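Local coordinates for protein Steely1 (Dictyostelium discoideum, PDB 2H84) that probably acts as a hybrid polyketide synthase and yields acylpyrones in vitro, this chain being its C-terminal type III synthase domain, at residues Ile28-Leu33 / Lys61-Val66; Val133-Ile138 / Val147-Leu152; Arg235-Thr240 / Leu363-Cys368. All coordinates share one frame; numbering follows the deposited sequence.

Contact 1. Residues Ile28-Leu33 / Lys61-Val66; sequences ISQQSL and KTRHLV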
ATOM      1  N   ILE A  28     -22.648  18.595   6.381  1.00 20.92           N
ATOM      2  CA  ILE A  28     -22.369  19.976   6.755  1.00 20.82           C
ATOM      3  C   ILE A  28     -22.628  20.858   5.533  1.00 20.75           C
ATOM      4  O   ILE A  28     -22.206  20.533   4.419  1.00 20.66           O
ATOM      5  CB  ILE A  28     -20.902  20.152   7.226  1.00 21.00           C
ATOM      6  CG1 ILE A  28     -20.625  19.227   8.418  1.00 21.34           C
ATOM      7  CG2 ILE A  28     -20.650  21.609   7.600  1.00 18.80           C
ATOM      8  CD1 ILE A  28     -19.200  19.269   8.934  1.00 20.60           C
ATOM      9  N   SER A  29     -23.337  21.963   5.746  1.00 20.40           N
ATOM     10  CA  SER A  29     -23.664  22.898   4.674  1.00 20.02           C
ATOM     11  C   SER A  29     -22.417  23.511   4.067  1.00 21.27           C
ATOM     12  O   SER A  29     -21.528  23.952   4.793  1.00 20.29           O
ATOM     13  CB  SER A  29     -24.546  24.015   5.217  1.00 19.91           C
ATOM     14  OG  SER A  29     -24.801  24.962   4.206  1.00 18.77           O
ATOM     15  N   GLN A  30     -22.348  23.538   2.737  1.00 23.34           N
ATOM     16  CA  GLN A  30     -21.195  24.118   2.053  1.00 23.81           C
ATOM     17  C   GLN A  30     -21.199  25.618   2.258  1.00 23.26           C
ATOM     18  O   GLN A  30     -20.147  26.253   2.250  1.00 22.96           O
ATOM     19  CB  GLN A  30     -21.235  23.803   0.557  1.00 24.91           C
ATOM     20  CG  GLN A  30     -20.137  22.844   0.104  1.00 28.83           C
ATOM     21  CD  GLN A  30     -18.752  23.478   0.092  1.00 30.56           C
ATOM     22  OE1 GLN A  30     -18.297  23.992  -0.932  1.00 33.04           O
ATOM     23  NE2 GLN A  30     -18.079  23.451   1.235  1.00 31.56           N
ATOM     24  N   GLN A  31     -22.391  26.176   2.451  1.00 22.48           N
ATOM     25  CA  GLN A  31     -22.530  27.602   2.656  1.00 22.76           C
ATOM     26  C   GLN A  31     -21.983  28.042   4.009  1.00 21.94           C
ATOM     27  O   GLN A  31     -21.286  29.054   4.098  1.00 20.61           O
ATOM     28  CB  GLN A  31     -23.991  28.010   2.518  1.00 25.31           C
ATOM     29  CG  GLN A  31     -24.213  29.052   1.446  1.00 29.48           C
ATOM     30  CD  GLN A  31     -24.876  30.295   1.987  1.00 32.47           C
ATOM     31  OE1 GLN A  31     -24.383  30.907   2.934  1.00 33.97           O
ATOM     32  NE2 GLN A  31     -25.997  30.682   1.389  1.00 35.30           N
ATOM     33  N   SER A  32     -22.294  27.290   5.063  1.00 21.04           N
ATOM     34  CA  SER A  32     -21.795  27.642   6.388  1.00 21.43           C
ATOM     35  C   SER A  32     -20.287  27.415   6.451  1.00 21.49           C
ATOM     36  O   SER A  32     -19.579  28.173   7.111  1.00 21.45           O
ATOM     37  CB  SER A  32     -22.510  26.845   7.478  1.00 21.33           C
ATOM     38  OG  SER A  32     -22.522  25.474   7.156  1.00 23.02           O
ATOM     39  N   LEU A  33     -19.795  26.384   5.764  1.00 21.53           N
ATOM     40  CA  LEU A  33     -18.356  26.131   5.715  1.00 22.06           C
ATOM     41  C   LEU A  33     -17.745  27.303   4.948  1.00 22.00           C
ATOM     42  O   LEU A  33     -16.671  27.794   5.286  1.00 20.95           O
ATOM     43  CB  LEU A  33     -18.039  24.819   4.981  1.00 22.38           C
ATOM     44  CG  LEU A  33     -18.289  23.476   5.680  1.00 22.67           C
ATOM     45  CD1 LEU A  33     -18.019  22.345   4.684  1.00 23.19           C
ATOM     46  CD2 LEU A  33     -17.395  23.327   6.909  1.00 20.47           C
ATOM     47  N   LYS A  61     -22.813  21.131  -2.456  1.00 28.28           N
ATOM     48  CA  LYS A  61     -23.879  21.508  -1.538  1.00 28.77           C
ATOM     49  C   LYS A  61     -23.573  21.131  -0.101  1.00 27.87           C
ATOM     50  O   LYS A  61     -23.813  21.919   0.809  1.00 27.62           O
ATOM     51  CB  LYS A  61     -25.191  20.861  -1.977  1.00 31.86           C
ATOM     52  CG  LYS A  61     -26.420  21.674  -1.620  1.00 36.70           C
ATOM     53  CD  LYS A  61     -27.602  21.303  -2.505  1.00 38.86           C
ATOM     54  CE  LYS A  61     -28.700  22.339  -2.365  1.00 39.99           C
ATOM     55  NZ  LYS A  61     -29.946  21.962  -3.056  1.00 41.27           N
ATOM     56  N   THR A  62     -23.045  19.926   0.097  1.00 27.22           N
ATOM     57  CA  THR A  62     -22.694  19.434   1.430  1.00 24.75           C
ATOM     58  C   THR A  62     -21.458  18.538   1.430  1.00 23.22           C
ATOM     59  O   THR A  62     -21.060  17.991   0.398  1.00 22.95           O
ATOM     60  CB  THR A  62     -23.844  18.611   2.066  1.00 24.72           C
ATOM     61  OG1 THR A  62     -24.265  17.591   1.149  1.00 24.92           O
ATOM     62  CG2 THR A  62     -25.016  19.496   2.416  1.00 24.31           C
ATOM     63  N   ARG A  63     -20.867  18.396   2.614  1.00 21.05           N
ATOM     64  CA  ARG A  63     -19.693  17.563   2.833  1.00 18.28           C
ATOM     65  C   ARG A  63     -19.738  17.030   4.260  1.00 18.05           C
ATOM     66  O   ARG A  63     -20.310  17.666   5.149  1.00 17.35           O
ATOM     67  CB  ARG A  63     -18.401  18.365   2.644  1.00 15.65           C
ATOM     68  CG  ARG A  63     -17.956  18.530   1.207  1.00 14.52           C
ATOM     69  CD  ARG A  63     -16.589  19.183   1.142  1.00 14.75           C
ATOM     70  NE  ARG A  63     -16.619  20.570   1.602  1.00 17.75           N
ATOM     71  CZ  ARG A  63     -15.555  21.232   2.052  1.00 16.67           C
ATOM     72  NH1 ARG A  63     -14.371  20.639   2.109  1.00 17.39           N
ATOM     73  NH2 ARG A  63     -15.670  22.490   2.439  1.00 15.61           N
ATOM     74  N   HIS A  64     -19.151  15.854   4.469  1.00 17.92           N
ATOM     75  CA  HIS A  64     -19.082  15.250   5.797  1.00 17.16           C
ATOM     76  C   HIS A  64     -17.630  15.391   6.248  1.00 16.32           C
ATOM     77  O   HIS A  64     -16.704  15.012   5.528  1.00 17.03           O
ATOM     78  CB  HIS A  64     -19.503  13.786   5.727  1.00 16.83           C
ATOM     79  CG  HIS A  64     -20.943  13.601   5.373  1.00 17.15           C
ATOM     80  ND1 HIS A  64     -21.924  13.403   6.323  1.00 16.94           N
ATOM     81  CD2 HIS A  64     -21.578  13.628   4.179  1.00 16.02           C
ATOM     82  CE1 HIS A  64     -23.099  13.317   5.727  1.00 15.02           C
ATOM     83  NE2 HIS A  64     -22.917  13.451   4.426  1.00 15.17           N
ATOM     84  N   LEU A  65     -17.426  15.944   7.434  1.00 14.90           N
ATOM     85  CA  LEU A  65     -16.070  16.172   7.906  1.00 14.57           C
ATOM     86  C   LEU A  65     -15.826  15.750   9.341  1.00 15.68           C
ATOM     87  O   LEU A  65     -16.607  16.082  10.224  1.00 17.39           O
ATOM     88  CB  LEU A  65     -15.731  17.659   7.776  1.00 11.20           C
ATOM     89  CG  LEU A  65     -16.087  18.372   6.474  1.00  7.61           C
ATOM     90  CD1 LEU A  65     -15.932  19.857   6.676  1.00  7.04           C
ATOM     91  CD2 LEU A  65     -15.211  17.886   5.354  1.00  6.21           C
ATOM     92  N   VAL A  66     -14.729  15.030   9.568  1.00 15.38           N
ATOM     93  CA  VAL A  66     -14.372  14.604  10.908  1.00 14.53           C
ATOM     94  C   VAL A  66     -14.085  15.899  11.662  1.00 14.99           C
ATOM     95  O   VAL A  66     -14.336  15.992  12.861  1.00 16.85           O
ATOM     96  CB  VAL A  66     -13.117  13.698  10.891  1.00 15.36           C
ATOM     97  CG1 VAL A  66     -12.598  13.471  12.306  1.00 15.22           C
ATOM     98  CG2 VAL A  66     -13.455  12.367  10.256  1.00 13.95           C
TER
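I28 and R63 face each other as a hydrogen-bonded antiparallel pair: I28 N donates to R63 O at 2.8 Å, and R63 N returns the bond to I28 O at 3.1 Å. Together with the adjacent non-hydrogen-bonded pair S29 and T62 they make a two-stranded antiparallel ribbon, apart from the large mixed sheet of the thiolase fold. A third backbone bond, from Q30 N to K61 O at 2.9 Å, forms where the first strand turns into helix 30-40, with S29 as N-cap residue. S29 O serves that turn, taking L33 N and S32 OG from the same face of its plane.

I28 and R63 share one face of the ribbon, S29 and T62 the other. The I28 side chain crosses that of L65 at about a right angle, I28 CD1 lying 4.0 Å from L65 CB. L33, from the first turn of the helix, meets L65 tip to tip. R63 sets out with CG anti to its carbonyl carbon (chi1 -82°), and its chain then bends at chi3, about CG-CD; the guanidinium has the Q30 side-chain amide at its edge, and L33 CD1 is 3.3 Å from R63 NH2. Outside the two segments, NH1 is bonded to F206 O and NH2 to S203 O, so two backbone carbonyls hold the buried cation in place, while F55 of helix 45-56 packs on Q30, L33 and R63. T62 OG1 is hydrogen-bonded to A328 O, and the T62 CG2 methyl lies over the strand opposite, 3.6 Å from I28 O. The same carbonyl oxygen accepts a CA-H...O contact, T62 CA lying 3.2 Å from I28 O.

Contact 2. Residues Val133-Ile138 / Val147-Leu152; sequences VNFKLI and VERVSL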
ATOM      1  N   VAL A 133      -5.233  -0.779   8.495  1.00  8.38           N
ATOM      2  CA  VAL A 133      -6.666  -0.956   8.701  1.00  7.42           C
ATOM      3  C   VAL A 133      -7.183  -2.369   8.425  1.00  9.88           C
ATOM      4  O   VAL A 133      -8.020  -2.877   9.167  1.00 10.16           O
ATOM      5  CB  VAL A 133      -7.464   0.023   7.832  1.00  4.93           C
ATOM      6  CG1 VAL A 133      -8.936  -0.057   8.165  1.00  1.09           C
ATOM      7  CG2 VAL A 133      -6.957   1.429   8.055  1.00  6.50           C
ATOM      8  N   ASN A 134      -6.699  -3.015   7.368  1.00 11.26           N
ATOM      9  CA  ASN A 134      -7.183  -4.357   7.070  1.00 11.78           C
ATOM     10  C   ASN A 134      -6.926  -5.355   8.191  1.00 12.96           C
ATOM     11  O   ASN A 134      -7.717  -6.279   8.373  1.00 14.26           O
ATOM     12  CB  ASN A 134      -6.588  -4.889   5.758  1.00 11.80           C
ATOM     13  CG  ASN A 134      -5.078  -4.835   5.725  1.00 11.67           C
ATOM     14  OD1 ASN A 134      -4.496  -3.905   5.245  1.00 12.13           O
ATOM     15  ND2 ASN A 134      -4.453  -5.836   6.234  1.00 10.54           N
ATOM     16  N   PHE A 135      -5.830  -5.188   8.934  1.00 12.69           N
ATOM     17  CA  PHE A 135      -5.517  -6.102  10.038  1.00 11.88           C
ATOM     18  C   PHE A 135      -6.459  -5.851  11.210  1.00 11.73           C
ATOM     19  O   PHE A 135      -7.029  -6.785  11.788  1.00 10.96           O
ATOM     20  CB  PHE A 135      -4.080  -5.910  10.518  1.00 10.75           C
ATOM     21  CG  PHE A 135      -3.720  -6.764  11.714  1.00 10.73           C
ATOM     22  CD1 PHE A 135      -3.171  -8.036  11.542  1.00 10.14           C
ATOM     23  CD2 PHE A 135      -3.947  -6.306  13.008  1.00  9.64           C
ATOM     24  CE1 PHE A 135      -2.868  -8.835  12.626  1.00  7.68           C
ATOM     25  CE2 PHE A 135      -3.644  -7.104  14.094  1.00  8.15           C
ATOM     26  CZ  PHE A 135      -3.099  -8.369  13.898  1.00  7.79           C
ATOM     27  N   LYS A 136      -6.597  -4.576  11.561  1.00 12.19           N
ATOM     28  CA  LYS A 136      -7.466  -4.160  12.652  1.00 13.28           C
ATOM     29  C   LYS A 136      -8.905  -4.649  12.480  1.00 14.12           C
ATOM     30  O   LYS A 136      -9.601  -4.906  13.468  1.00 12.62           O
ATOM     31  CB  LYS A 136      -7.461  -2.639  12.764  1.00 12.61           C
ATOM     32  CG  LYS A 136      -6.342  -2.083  13.613  1.00 15.61           C
ATOM     33  CD  LYS A 136      -6.275  -0.562  13.532  1.00 16.65           C
ATOM     34  CE  LYS A 136      -5.691   0.030  14.810  1.00 16.49           C
ATOM     35  NZ  LYS A 136      -4.448  -0.689  15.228  1.00 13.06           N
ATOM     36  N   LEU A 137      -9.332  -4.772  11.222  1.00 14.89           N
ATOM     37  CA  LEU A 137     -10.687  -5.203  10.890  1.00 15.42           C
ATOM     38  C   LEU A 137     -10.904  -6.698  11.049  1.00 15.98           C
ATOM     39  O   LEU A 137     -12.019  -7.132  11.341  1.00 17.11           O
ATOM     40  CB  LEU A 137     -11.056  -4.770   9.463  1.00 15.33           C
ATOM     41  CG  LEU A 137     -11.365  -3.281   9.243  1.00 15.56           C
ATOM     42  CD1 LEU A 137     -11.358  -2.956   7.756  1.00 13.13           C
ATOM     43  CD2 LEU A 137     -12.708  -2.937   9.869  1.00 16.06           C
ATOM     44  N   ILE A 138      -9.849  -7.487  10.863  1.00 15.54           N
ATOM     45  CA  ILE A 138      -9.969  -8.938  11.010  1.00 14.48           C
ATOM     46  C   ILE A 138     -10.719  -9.266  12.296  1.00 14.31           C
ATOM     47  O   ILE A 138     -11.740  -9.948  12.278  1.00 14.63           O
ATOM     48  CB  ILE A 138      -8.581  -9.641  11.070  1.00 14.08           C
ATOM     49  CG1 ILE A 138      -7.869  -9.514   9.724  1.00 14.33           C
ATOM     50  CG2 ILE A 138      -8.749 -11.127  11.413  1.00 11.27           C
ATOM     51  CD1 ILE A 138      -6.538 -10.218   9.668  1.00 13.32           C
ATOM     52  N   VAL A 147      -7.493 -14.901   6.912  1.00 12.86           N
ATOM     53  CA  VAL A 147      -7.872 -14.123   5.736  1.00 11.66           C
ATOM     54  C   VAL A 147      -6.640 -13.378   5.221  1.00 12.13           C
ATOM     55  O   VAL A 147      -5.866 -12.825   6.002  1.00 11.10           O
ATOM     56  CB  VAL A 147      -9.007 -13.112   6.073  1.00 10.29           C
ATOM     57  CG1 VAL A 147      -8.494 -12.049   7.020  1.00 11.27           C
ATOM     58  CG2 VAL A 147      -9.555 -12.481   4.801  1.00  9.47           C
ATOM     59  N   GLU A 148      -6.456 -13.386   3.902  1.00 13.39           N
ATOM     60  CA  GLU A 148      -5.310 -12.731   3.283  1.00 13.19           C
ATOM     61  C   GLU A 148      -5.406 -11.209   3.266  1.00 12.78           C
ATOM     62  O   GLU A 148      -6.421 -10.644   2.840  1.00 12.24           O
ATOM     63  CB  GLU A 148      -5.103 -13.277   1.867  1.00 12.21           C
ATOM     64  CG  GLU A 148      -4.505 -14.672   1.874  1.00 12.58           C
ATOM     65  CD  GLU A 148      -4.180 -15.205   0.489  1.00 13.38           C
ATOM     66  OE1 GLU A 148      -3.545 -14.477  -0.311  1.00 12.07           O
ATOM     67  OE2 GLU A 148      -4.555 -16.367   0.218  1.00 14.35           O
ATOM     68  N   ARG A 149      -4.338 -10.559   3.742  1.00 11.81           N
ATOM     69  CA  ARG A 149      -4.281  -9.098   3.813  1.00 11.68           C
ATOM     70  C   ARG A 149      -3.536  -8.425   2.657  1.00 11.77           C
ATOM     71  O   ARG A 149      -2.532  -8.937   2.159  1.00 11.87           O
ATOM     72  CB  ARG A 149      -3.632  -8.632   5.120  1.00 11.11           C
ATOM     73  CG  ARG A 149      -3.776  -9.565   6.301  1.00 11.63           C
ATOM     74  CD  ARG A 149      -3.671  -8.808   7.629  1.00 12.32           C
ATOM     75  NE  ARG A 149      -2.691  -7.716   7.643  1.00 13.70           N
ATOM     76  CZ  ARG A 149      -1.371  -7.870   7.562  1.00 14.91           C
ATOM     77  NH1 ARG A 149      -0.834  -9.083   7.452  1.00 17.84           N
ATOM     78  NH2 ARG A 149      -0.584  -6.804   7.611  1.00 13.61           N
ATOM     79  N   VAL A 150      -4.043  -7.262   2.254  1.00 10.69           N
ATOM     80  CA  VAL A 150      -3.469  -6.458   1.178  1.00  8.29           C
ATOM     81  C   VAL A 150      -3.597  -4.981   1.550  1.00  8.06           C
ATOM     82  O   VAL A 150      -4.709  -4.489   1.715  1.00  8.06           O
ATOM     83  CB  VAL A 150      -4.219  -6.684  -0.149  1.00  5.81           C
ATOM     84  CG1 VAL A 150      -3.591  -5.854  -1.245  1.00  5.09           C
ATOM     85  CG2 VAL A 150      -4.184  -8.139  -0.518  1.00  6.32           C
ATOM     86  N   SER A 151      -2.475  -4.274   1.693  1.00  7.96           N
ATOM     87  CA  SER A 151      -2.517  -2.842   2.031  1.00  7.97           C
ATOM     88  C   SER A 151      -2.213  -1.932   0.832  1.00  7.95           C
ATOM     89  O   SER A 151      -1.059  -1.613   0.586  1.00  9.99           O
ATOM     90  CB  SER A 151      -1.514  -2.517   3.143  1.00  7.09           C
ATOM     91  OG  SER A 151      -1.880  -3.091   4.390  1.00  8.55           O
ATOM     92  N   LEU A 152      -3.236  -1.525   0.087  1.00  8.13           N
ATOM     93  CA  LEU A 152      -3.043  -0.631  -1.060  1.00  8.87           C
ATOM     94  C   LEU A 152      -3.035   0.819  -0.567  1.00 11.08           C
ATOM     95  O   LEU A 152      -4.067   1.496  -0.611  1.00 11.71           O
ATOM     96  CB  LEU A 152      -4.183  -0.758  -2.078  1.00  7.48           C
ATOM     97  CG  LEU A 152      -4.078  -1.595  -3.354  1.00  5.96           C
ATOM     98  CD1 LEU A 152      -5.099  -1.049  -4.363  1.00  1.51           C
ATOM     99  CD2 LEU A 152      -2.668  -1.528  -3.940  1.00  5.88           C
TER
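R149 rises from strand 148-152 toward helix 133-138, and its CB and CG lie against the side-chain amide of N134; the two side chains cross at about a right angle. CD follows, touching the tip of I138 with CD1 3.8 Å from R149 CD. A bend about CG-CD (chi3 -38°) carries NE to the rim of the F135 ring, in the ring plane, and 3.7 Å from F135 CB. Beyond it, F135 CD1 sits over one face of the guanidinium, whose plane stands at 88° to the ring. The axes of helix 133-138 and strand 148-152 run roughly antiparallel, at 146°, within the last two elements of the beta-alpha-beta unit made by strand 119-124, helix 133-141 and strand 148-153. An alanine at N134 would lose the amide lying between R149 and S151, which would probably open a gap there and leave the R149 chain freer to turn. S151 OG, close to that amide, is bonded to D132 OD1. M155 of the second subunit packs on both R149 and S151, and N234 of that subunit bonds R149 N. At the far end, the I138 and V147 side chains slide past each other in opposite directions, I138 CG1 3.8 Å from V147 CG1.

Contact 3. Residues Arg235-Thr240 / Leu363-Cys368; sequences RSFPNT and LAFEGC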
ATOM      1  N   ARG A 235      -3.226   4.381 -16.847  1.00 17.64           N
ATOM      2  CA  ARG A 235      -2.230   5.045 -17.679  1.00 18.00           C
ATOM      3  C   ARG A 235      -1.367   5.964 -16.832  1.00 18.12           C
ATOM      4  O   ARG A 235      -1.840   6.543 -15.850  1.00 18.29           O
ATOM      5  CB  ARG A 235      -2.928   5.872 -18.773  1.00 19.28           C
ATOM      6  CG  ARG A 235      -1.998   6.521 -19.805  1.00 18.98           C
ATOM      7  CD  ARG A 235      -2.110   5.823 -21.151  1.00 20.16           C
ATOM      8  NE  ARG A 235      -3.348   6.157 -21.842  1.00 20.41           N
ATOM      9  CZ  ARG A 235      -3.882   5.432 -22.820  1.00 21.59           C
ATOM     10  NH1 ARG A 235      -3.300   4.313 -23.229  1.00 21.80           N
ATOM     11  NH2 ARG A 235      -4.993   5.841 -23.409  1.00 21.98           N
ATOM     12  N   SER A 236      -0.101   6.097 -17.211  1.00 17.41           N
ATOM     13  CA  SER A 236       0.805   6.981 -16.498  1.00 16.73           C
ATOM     14  C   SER A 236       1.282   8.051 -17.473  1.00 17.64           C
ATOM     15  O   SER A 236       1.435   7.784 -18.670  1.00 18.68           O
ATOM     16  CB  SER A 236       2.002   6.210 -15.951  1.00 14.48           C
ATOM     17  OG  SER A 236       2.849   5.780 -16.993  1.00 14.16           O
ATOM     18  N   PHE A 237       1.492   9.265 -16.972  1.00 18.00           N
ATOM     19  CA  PHE A 237       1.958  10.356 -17.820  1.00 18.98           C
ATOM     20  C   PHE A 237       3.291  10.932 -17.333  1.00 19.62           C
ATOM     21  O   PHE A 237       3.396  11.479 -16.230  1.00 20.46           O
ATOM     22  CB  PHE A 237       0.912  11.477 -17.896  1.00 18.96           C
ATOM     23  CG  PHE A 237      -0.429  11.026 -18.416  1.00 19.95           C
ATOM     24  CD1 PHE A 237      -1.377  10.483 -17.548  1.00 19.77           C
ATOM     25  CD2 PHE A 237      -0.739  11.133 -19.776  1.00 18.04           C
ATOM     26  CE1 PHE A 237      -2.600  10.038 -18.029  1.00 18.66           C
ATOM     27  CE2 PHE A 237      -1.953  10.691 -20.264  1.00 16.55           C
ATOM     28  CZ  PHE A 237      -2.890  10.149 -19.393  1.00 18.30           C
ATOM     29  N   PRO A 238       4.336  10.812 -18.158  1.00 19.31           N
ATOM     30  CA  PRO A 238       5.668  11.318 -17.818  1.00 19.17           C
ATOM     31  C   PRO A 238       5.724  12.823 -17.606  1.00 19.06           C
ATOM     32  O   PRO A 238       4.852  13.554 -18.063  1.00 18.53           O
ATOM     33  CB  PRO A 238       6.513  10.883 -19.008  1.00 18.01           C
ATOM     34  CG  PRO A 238       5.849   9.630 -19.438  1.00 20.28           C
ATOM     35  CD  PRO A 238       4.391   9.991 -19.375  1.00 19.32           C
ATOM     36  N   ASN A 239       6.755  13.267 -16.891  1.00 19.79           N
ATOM     37  CA  ASN A 239       6.987  14.681 -16.622  1.00 20.83           C
ATOM     38  C   ASN A 239       5.798  15.417 -16.002  1.00 20.76           C
ATOM     39  O   ASN A 239       5.478  16.523 -16.425  1.00 21.58           O
ATOM     40  CB  ASN A 239       7.400  15.389 -17.921  1.00 22.11           C
ATOM     41  CG  ASN A 239       8.380  14.578 -18.747  1.00 23.98           C
ATOM     42  OD1 ASN A 239       9.505  14.356 -18.384  1.00 25.59           O
ATOM     43  ND2 ASN A 239       7.933  14.137 -19.864  1.00 25.16           N
ATOM     44  N   THR A 240       5.142  14.818 -15.011  1.00 19.88           N
ATOM     45  CA  THR A 240       3.995  15.472 -14.364  1.00 18.17           C
ATOM     46  C   THR A 240       3.896  15.088 -12.895  1.00 17.96           C
ATOM     47  O   THR A 240       2.855  15.280 -12.255  1.00 18.52           O
ATOM     48  CB  THR A 240       2.640  15.092 -15.034  1.00 17.00           C
ATOM     49  OG1 THR A 240       2.478  13.668 -15.020  1.00 18.50           O
ATOM     50  CG2 THR A 240       2.569  15.605 -16.453  1.00 14.75           C
ATOM     51  N   LEU A 363       1.149  12.119 -13.026  1.00  9.33           N
ATOM     52  CA  LEU A 363      -0.169  11.790 -12.959  1.00 10.49           C
ATOM     53  C   LEU A 363      -0.576  10.403 -13.453  1.00 10.50           C
ATOM     54  O   LEU A 363       0.152   9.696 -14.212  1.00 13.15           O
ATOM     55  CB  LEU A 363      -0.886  12.853 -13.745  1.00 11.10           C
ATOM     56  CG  LEU A 363      -0.707  14.266 -13.202  1.00 11.41           C
ATOM     57  CD1 LEU A 363      -0.896  15.396 -14.218  1.00  9.70           C
ATOM     58  CD2 LEU A 363      -1.729  14.381 -12.100  1.00 10.61           C
ATOM     59  N   ALA A 364      -1.809   9.982 -13.190  1.00  9.44           N
ATOM     60  CA  ALA A 364      -2.307   8.668 -13.656  1.00  9.09           C
ATOM     61  C   ALA A 364      -3.789   8.549 -13.796  1.00  9.07           C
ATOM     62  O   ALA A 364      -4.517   9.134 -13.039  1.00  5.93           O
ATOM     63  CB  ALA A 364      -1.700   7.563 -12.747  1.00  9.31           C
ATOM     64  N   PHE A 365      -4.212   7.775 -14.784  1.00 10.79           N
ATOM     65  CA  PHE A 365      -5.642   7.591 -14.981  1.00 13.24           C
ATOM     66  C   PHE A 365      -5.944   6.162 -14.630  1.00 14.82           C
ATOM     67  O   PHE A 365      -5.112   5.282 -14.831  1.00 16.43           O
ATOM     68  CB  PHE A 365      -6.067   7.828 -16.441  1.00 14.39           C
ATOM     69  CG  PHE A 365      -5.880   9.247 -16.926  1.00 16.70           C
ATOM     70  CD1 PHE A 365      -6.131   9.564 -18.263  1.00 16.36           C
ATOM     71  CD2 PHE A 365      -5.459  10.263 -16.064  1.00 17.40           C
ATOM     72  CE1 PHE A 365      -5.972  10.869 -18.740  1.00 17.38           C
ATOM     73  CE2 PHE A 365      -5.294  11.576 -16.530  1.00 17.66           C
ATOM     74  CZ  PHE A 365      -5.550  11.879 -17.875  1.00 17.86           C
ATOM     75  N   GLU A 366      -7.124   5.948 -14.063  1.00 15.61           N
ATOM     76  CA  GLU A 366      -7.599   4.614 -13.740  1.00 16.86           C
ATOM     77  C   GLU A 366      -8.933   4.549 -14.460  1.00 17.85           C
ATOM     78  O   GLU A 366      -9.671   5.523 -14.469  1.00 17.86           O
ATOM     79  CB  GLU A 366      -7.812   4.438 -12.231  1.00 17.77           C
ATOM     80  CG  GLU A 366      -6.562   4.219 -11.398  1.00 19.31           C
ATOM     81  CD  GLU A 366      -5.919   2.850 -11.603  1.00 20.93           C
ATOM     82  OE1 GLU A 366      -6.601   1.907 -12.071  1.00 21.29           O
ATOM     83  OE2 GLU A 366      -4.716   2.716 -11.289  1.00 22.16           O
ATOM     84  N   GLY A 367      -9.234   3.422 -15.084  1.00 19.38           N
ATOM     85  CA  GLY A 367     -10.503   3.307 -15.770  1.00 20.59           C
ATOM     86  C   GLY A 367     -11.041   1.902 -15.601  1.00 21.14           C
ATOM     87  O   GLY A 367     -10.313   0.978 -15.227  1.00 21.88           O
ATOM     88  N   CYS A 368     -12.325   1.741 -15.870  1.00 21.89           N
ATOM     89  CA  CYS A 368     -12.945   0.447 -15.743  1.00 23.28           C
ATOM     90  C   CYS A 368     -14.246   0.424 -16.540  1.00 23.72           C
ATOM     91  O   CYS A 368     -14.997   1.399 -16.542  1.00 24.31           O
ATOM     92  CB  CYS A 368     -13.215   0.158 -14.276  1.00 22.91           C
ATOM     93  SG  CYS A 368     -13.625  -1.537 -13.964  1.00 23.34           S
TER
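R235 and F365 form an antiparallel hydrogen-bonded pair: R235 N reaches F365 O and F365 N reaches R235 O, both at 2.9 Å. S236 and A364 follow as the non-hydrogen-bonded pair, and F237 N continues the pairing with a bond to L363 O at 3.1 Å. Past this point the first segment turns back, and T240 OG1 joins the two sides, accepting from L363 N at 2.9 Å while donating to F237 O. The T240 CB also rests on L363 CD1. F237 and F365 make an edge-to-face pair, with centroids 4.3 Å apart and planes at 54°; F237 CE1 stands over the centre of the F365 ring. F365 takes a second ring, F272 of helix 261-280, edge-to-face, and S236 OG bonds K145 O of the second subunit. R235 sends its guanidinium away from F365, to T275 and to D146 of the second subunit. The G362-L363 peptide is cis, and the L363 side chain is about 9 Å from that of C157, the predicted active-site residue. The strands are neighbours in the large mixed sheet of the thiolase fold, and the Gly-Pro-Gly loop just before L363 is a hallmark of chalcone-synthase-like enzymes.

Overall arrangement
Contacts 2 and 3 are buried and belong to the same mixed sheet, the first setting a helix against the outermost strand of this chain, the second pairing two strands inside it. Contact 1 is a partly buried small ribbon, about 31 Å and 30 Å from the other two between centres, and lies across the chain's centre from contact 3. Main-chain bonds join the strands of contacts 1 and 3, in contact 3 with a threonine bond and an aromatic pair added, whereas contact 2 rests on side-chain packing around an arginine. Within one chain contacts 2 and 3 do not touch; across the dimer they do: F135 and I138 pack on S236 of the second subunit, and A364 on its R149. Contact 1 touches no other chain.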